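Local coordinates for protein paenibacillus xanthan lyase (Paenibacillus, PDB 6F2P) that cleaves the polysaccharide xanthan by an eliminative mechanism, as a multidomain, calcium-binding lyase of polysaccharide lyase family 8, at residues A238-F242 against R305-T309; T634-S638 against V649-Q653. All coordinates share one frame. Residues are numbered along the deposited sequence.

Interaction 1. Residues A238-F242 against R305-T309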
loop_
_atom_site.group_PDB
_atom_site.type_symbol
_atom_site.label_atom_id
_atom_site.label_comp_id
_atom_site.label_asym_id
_atom_site.label_seq_id
_atom_site.Cartn_x
_atom_site.Cartn_y
_atom_site.Cartn_z
ATOM N N ALA A 238 0.873 -23.332 12.664
ATOM C CA ALA A 238 0.087 -23.450 13.880
ATOM C C ALA A 238 0.063 -24.902 14.360
ATOM O O ALA A 238 0.017 -25.161 15.560
ATOM C CB ALA A 238 -1.324 -22.928 13.662
ATOM N N ASP A 239 0.103 -25.851 13.428
ATOM C CA ASP A 239 0.076 -27.255 13.816
ATOM C C ASP A 239 1.419 -27.687 14.378
ATOM O O ASP A 239 1.471 -28.354 15.407
ATOM C CB ASP A 239 -0.364 -28.167 12.664
ATOM C CG ASP A 239 -1.877 -28.300 12.571
ATOM O OD1 ASP A 239 -2.589 -27.724 13.424
ATOM O OD2 ASP A 239 -2.357 -28.993 11.649
ATOM N N LEU A 240 2.502 -27.296 13.715
ATOM C CA LEU A 240 3.833 -27.626 14.210
ATOM C C LEU A 240 4.091 -27.045 15.592
ATOM O O LEU A 240 4.645 -27.718 16.462
ATOM C CB LEU A 240 4.908 -27.147 13.251
ATOM C CG LEU A 240 5.501 -28.260 12.397
ATOM C CD1 LEU A 240 6.746 -27.759 11.708
ATOM C CD2 LEU A 240 5.810 -29.477 13.253
ATOM N N ILE A 241 3.687 -25.797 15.795
ATOM C CA ILE A 241 3.832 -25.174 17.101
ATOM C C ILE A 241 3.072 -25.969 18.157
ATOM O O ILE A 241 3.611 -26.255 19.227
ATOM C CB ILE A 241 3.370 -23.707 17.090
ATOM C CG1 ILE A 241 4.408 -22.832 16.393
ATOM C CG2 ILE A 241 3.129 -23.199 18.501
ATOM C CD1 ILE A 241 3.836 -21.502 15.953
ATOM N N PHE A 242 1.835 -26.345 17.839
ATOM C CA PHE A 242 0.985 -27.072 18.779
ATOM C C PHE A 242 1.560 -28.436 19.163
ATOM O O PHE A 242 1.561 -28.801 20.335
ATOM C CB PHE A 242 -0.415 -27.243 18.203
ATOM C CG PHE A 242 -1.309 -28.117 19.031
ATOM C CD1 PHE A 242 -2.028 -27.589 20.088
ATOM C CD2 PHE A 242 -1.451 -29.472 18.740
ATOM C CE1 PHE A 242 -2.861 -28.391 20.852
ATOM C CE2 PHE A 242 -2.285 -30.281 19.501
ATOM C CZ PHE A 242 -2.989 -29.739 20.558
ATOM N N ARG A 305 -6.096 -23.747 17.101
ATOM C CA ARG A 305 -4.806 -24.349 17.409
ATOM C C ARG A 305 -3.867 -23.337 18.040
ATOM O O ARG A 305 -3.132 -23.662 18.974
ATOM C CB ARG A 305 -4.162 -24.938 16.153
ATOM C CG ARG A 305 -4.825 -26.205 15.642
ATOM C CD ARG A 305 -4.409 -27.406 16.459
ATOM N NE ARG A 305 -5.146 -28.615 16.090
ATOM C CZ ARG A 305 -5.878 -29.332 16.939
ATOM N NH1 ARG A 305 -5.983 -28.971 18.216
ATOM N NH2 ARG A 305 -6.508 -30.412 16.508
ATOM N N LEU A 306 -3.886 -22.106 17.537
ATOM C CA LEU A 306 -3.016 -21.075 18.097
ATOM C C LEU A 306 -3.425 -20.657 19.511
ATOM O O LEU A 306 -2.569 -20.329 20.329
ATOM C CB LEU A 306 -2.899 -19.872 17.168
ATOM C CG LEU A 306 -2.035 -20.159 15.939
ATOM C CD1 LEU A 306 -2.083 -19.009 14.960
ATOM C CD2 LEU A 306 -0.600 -20.465 16.334
ATOM N N SER A 307 -4.720 -20.699 19.810
ATOM C CA SER A 307 -5.190 -20.351 21.148
ATOM C C SER A 307 -4.697 -21.361 22.183
ATOM O O SER A 307 -4.516 -21.033 23.352
ATOM C CB SER A 307 -6.715 -20.268 21.181
ATOM O OG SER A 307 -7.288 -21.555 21.055
ATOM N N GLN A 308 -4.464 -22.592 21.746
ATOM C CA GLN A 308 -3.976 -23.629 22.643
ATOM C C GLN A 308 -2.505 -23.422 23.034
ATOM O O GLN A 308 -2.024 -23.994 24.006
ATOM C CB GLN A 308 -4.218 -25.008 22.033
ATOM C CG GLN A 308 -5.714 -25.323 21.870
ATOM C CD GLN A 308 -6.008 -26.631 21.136
ATOM O OE1 GLN A 308 -5.485 -26.888 20.051
ATOM N NE2 GLN A 308 -6.864 -27.456 21.726
ATOM N N THR A 309 -1.790 -22.586 22.291
ATOM C CA THR A 309 -0.388 -22.338 22.605
ATOM C C THR A 309 -0.085 -20.853 22.879
ATOM O O THR A 309 1.027 -20.501 23.283
ATOM C CB THR A 309 0.523 -22.822 21.473
ATOM O OG1 THR A 309 0.283 -22.029 20.303
ATOM C CG2 THR A 309 0.249 -24.278 21.163
HETATM O O HOH W 1 -5.158 -29.556 13.571
#
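This is a helix-helix contact inside the N-terminal alpha-helical domain, where helix 229-244 meets the last turn of helix 292-307 around residues 305-309. Ala238 CB makes an apolar contact with Leu306 CG at 3.7 Å; further along, Ile241 CG2 packs 3.6 Å from Thr309 OG1, and Phe242 CA lies 3.7 Å from Thr309 CG2. Helix 256-267 closes over this side, with Tyr260 touching Ile241 and Leu306 and hydrogen-bonding to Thr309 OG1.

A polar cluster built round Arg305 flanks these contacts. Its guanidinium lies over one face of the Phe242 ring in a cation-pi interaction, with Arg305 CZ 4.7 Å from the ring centroid and 17° off the normal. Several partners hold the group in place. Arg305 NH1 donates to Gln308 OE1 (2.8 Å), three residues on, while a water accepts from Arg305 NE (2.7 Å) and donates to Asp239 OD1 (3.2 Å). Direct pairing of Asp239 OD1 with Arg305 NE, at 3.8 Å, is only a long salt bridge; the remaining nitrogen, Arg305 NH2, forms a salt bridge with Asp341. Phe242 also makes a cation-pi contact with Lys12, and Met16 of the same helix 4-18 packs against Asp239, Phe242 and Arg305. Such packing of helices, separated along the chain by helix 256-267 and two short strands, is consistent with the (alpha/alpha) toroid of family 8 polysaccharide lyases.

Interaction 2. Residues T634-S638 against V649-Q653. With CA (calcium ion), chain B.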
loop_
_atom_site.group_PDB
_atom_site.type_symbol
_atom_site.label_atom_id
_atom_site.label_comp_id
_atom_site.label_asym_id
_atom_site.label_seq_id
_atom_site.Cartn_x
_atom_site.Cartn_y
_atom_site.Cartn_z
ATOM N N THR A 634 -31.157 14.781 1.492
ATOM C CA THR A 634 -30.195 15.552 2.257
ATOM C C THR A 634 -28.981 14.665 2.539
ATOM O O THR A 634 -28.871 14.061 3.604
ATOM C CB THR A 634 -30.821 16.113 3.565
ATOM O OG1 THR A 634 -31.493 15.064 4.262
ATOM C CG2 THR A 634 -31.846 17.176 3.245
ATOM N N PRO A 635 -28.073 14.566 1.558
ATOM C CA PRO A 635 -26.913 13.671 1.623
ATOM C C PRO A 635 -25.971 14.080 2.726
ATOM O O PRO A 635 -25.751 15.269 2.912
ATOM C CB PRO A 635 -26.225 13.883 0.271
ATOM C CG PRO A 635 -27.271 14.457 -0.612
ATOM C CD PRO A 635 -28.144 15.280 0.274
ATOM N N GLN A 636 -25.417 13.100 3.433
ATOM C CA GLN A 636 -24.435 13.369 4.469
ATOM C C GLN A 636 -23.031 13.504 3.868
ATOM O O GLN A 636 -22.055 13.653 4.604
ATOM C CB GLN A 636 -24.444 12.261 5.520
ATOM C CG GLN A 636 -25.824 11.836 5.993
ATOM C CD GLN A 636 -25.775 10.550 6.784
ATOM O OE1 GLN A 636 -24.704 10.011 7.036
ATOM N NE2 GLN A 636 -26.934 10.042 7.170
ATOM N N ILE A 637 -22.927 13.450 2.538
ATOM C CA ILE A 637 -21.638 13.659 1.867
ATOM C C ILE A 637 -21.699 14.790 0.841
ATOM O O ILE A 637 -22.757 15.078 0.282
ATOM C CB ILE A 637 -21.115 12.376 1.169
ATOM C CG1 ILE A 637 -22.095 11.916 0.089
ATOM C CG2 ILE A 637 -20.850 11.264 2.184
ATOM C CD1 ILE A 637 -21.647 12.238 -1.320
ATOM N N SER A 638 -20.559 15.427 0.594
ATOM C CA SER A 638 -20.474 16.448 -0.443
ATOM C C SER A 638 -19.248 16.236 -1.305
ATOM O O SER A 638 -18.125 16.212 -0.815
ATOM C CB SER A 638 -20.462 17.842 0.166
ATOM O OG SER A 638 -21.690 18.073 0.824
ATOM N N VAL A 649 -14.164 14.042 -1.309
ATOM C CA VAL A 649 -15.473 13.895 -0.696
ATOM C C VAL A 649 -15.384 14.242 0.789
ATOM O O VAL A 649 -14.431 13.857 1.476
ATOM C CB VAL A 649 -16.000 12.456 -0.860
ATOM C CG1 VAL A 649 -17.333 12.263 -0.112
ATOM C CG2 VAL A 649 -16.143 12.112 -2.324
ATOM N N LYS A 650 -16.371 14.989 1.271
ATOM C CA LYS A 650 -16.474 15.317 2.686
ATOM C C LYS A 650 -17.774 14.747 3.250
ATOM O O LYS A 650 -18.839 14.945 2.682
ATOM C CB LYS A 650 -16.417 16.837 2.895
ATOM C CG LYS A 650 -16.803 17.298 4.310
ATOM C CD LYS A 650 -16.286 18.702 4.614
ATOM C CE LYS A 650 -16.501 19.081 6.091
ATOM N NZ LYS A 650 -15.804 20.357 6.485
ATOM N N GLU A 651 -17.676 14.018 4.353
ATOM C CA GLU A 651 -18.861 13.582 5.075
ATOM C C GLU A 651 -19.151 14.659 6.106
ATOM O O GLU A 651 -18.384 14.833 7.051
ATOM C CB GLU A 651 -18.600 12.245 5.760
ATOM C CG GLU A 651 -19.827 11.349 5.893
ATOM C CD GLU A 651 -20.639 11.615 7.158
ATOM O OE1 GLU A 651 -21.648 10.907 7.356
ATOM O OE2 GLU A 651 -20.277 12.518 7.951
ATOM N N THR A 652 -20.251 15.382 5.923
ATOM C CA THR A 652 -20.510 16.594 6.707
ATOM C C THR A 652 -21.002 16.361 8.134
ATOM O O THR A 652 -21.024 17.293 8.938
ATOM C CB THR A 652 -21.488 17.532 5.989
ATOM O OG1 THR A 652 -22.746 16.863 5.807
ATOM C CG2 THR A 652 -20.918 17.953 4.636
ATOM N N GLN A 653 -21.405 15.136 8.444
ATOM C CA GLN A 653 -21.769 14.796 9.811
ATOM C C GLN A 653 -20.502 14.558 10.611
ATOM O O GLN A 653 -20.349 15.066 11.721
ATOM C CB GLN A 653 -22.610 13.520 9.847
ATOM C CG GLN A 653 -23.869 13.580 9.021
ATOM C CD GLN A 653 -25.066 14.029 9.827
ATOM O OE1 GLN A 653 -25.977 13.238 10.095
ATOM N NE2 GLN A 653 -25.080 15.306 10.220
HETATM CA CA CA B . -22.703 8.939 7.260
#
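Segments 634-638 and 649-653 pair at the open end of an antiparallel beta hairpin, where a calcium ion bridges them. The hydrogen-bonded pair Ser638-Lys650 satisfies both backbone groups of each residue: Ser638 N donates to Lys650 O (2.7 Å), and Lys650 N to Ser638 O (3.0 Å). Beyond the non-hydrogen-bonded pair Ile637-Glu651, Gln636 O accepts from Thr652 N (2.8 Å) and weakly from Thr652 OG1 (3.5 Å), besides a CA-H...O contact from Glu651 CA (3.2 Å). This hairpin, strands 637-642 and 646-651, forms one edge of a seven-stranded sheet in the C-terminal beta-sandwich region. Gln636 OE1 and Glu651 OE1 sit 3.2 Å apart without a hydrogen bond, because both ligate the calcium, at 2.3 Å from Gln636 OE1 and 2.2 Å from Glu651 OE1; Asp490, Asp491 and Glu492 complete the protein ligands. The other carboxylate oxygen, Glu651 OE2, accepts from the backbone N of Leu654 and weakly from Gln653 N (2.9 Å).

Overall arrangement
From the N terminus, the chain first builds the helical domain, where interaction 1 closes a loop of 62 residues that includes helix 256-267. It then passes through the super-sandwich region before reaching interaction 2, which closes a loop of only ten residues, most of them in strands 637-642 and 646-651. The two loops lie in series, neither nested nor crossing, and the contacts do not touch: their centres are 47 Å apart and their nearest atoms about 36 Å. Interaction 1 joins elements within one domain, whereas the calcium of interaction 2 also ties its hairpin back to residues 490-492, linking the beta-sandwich to the super-sandwich region.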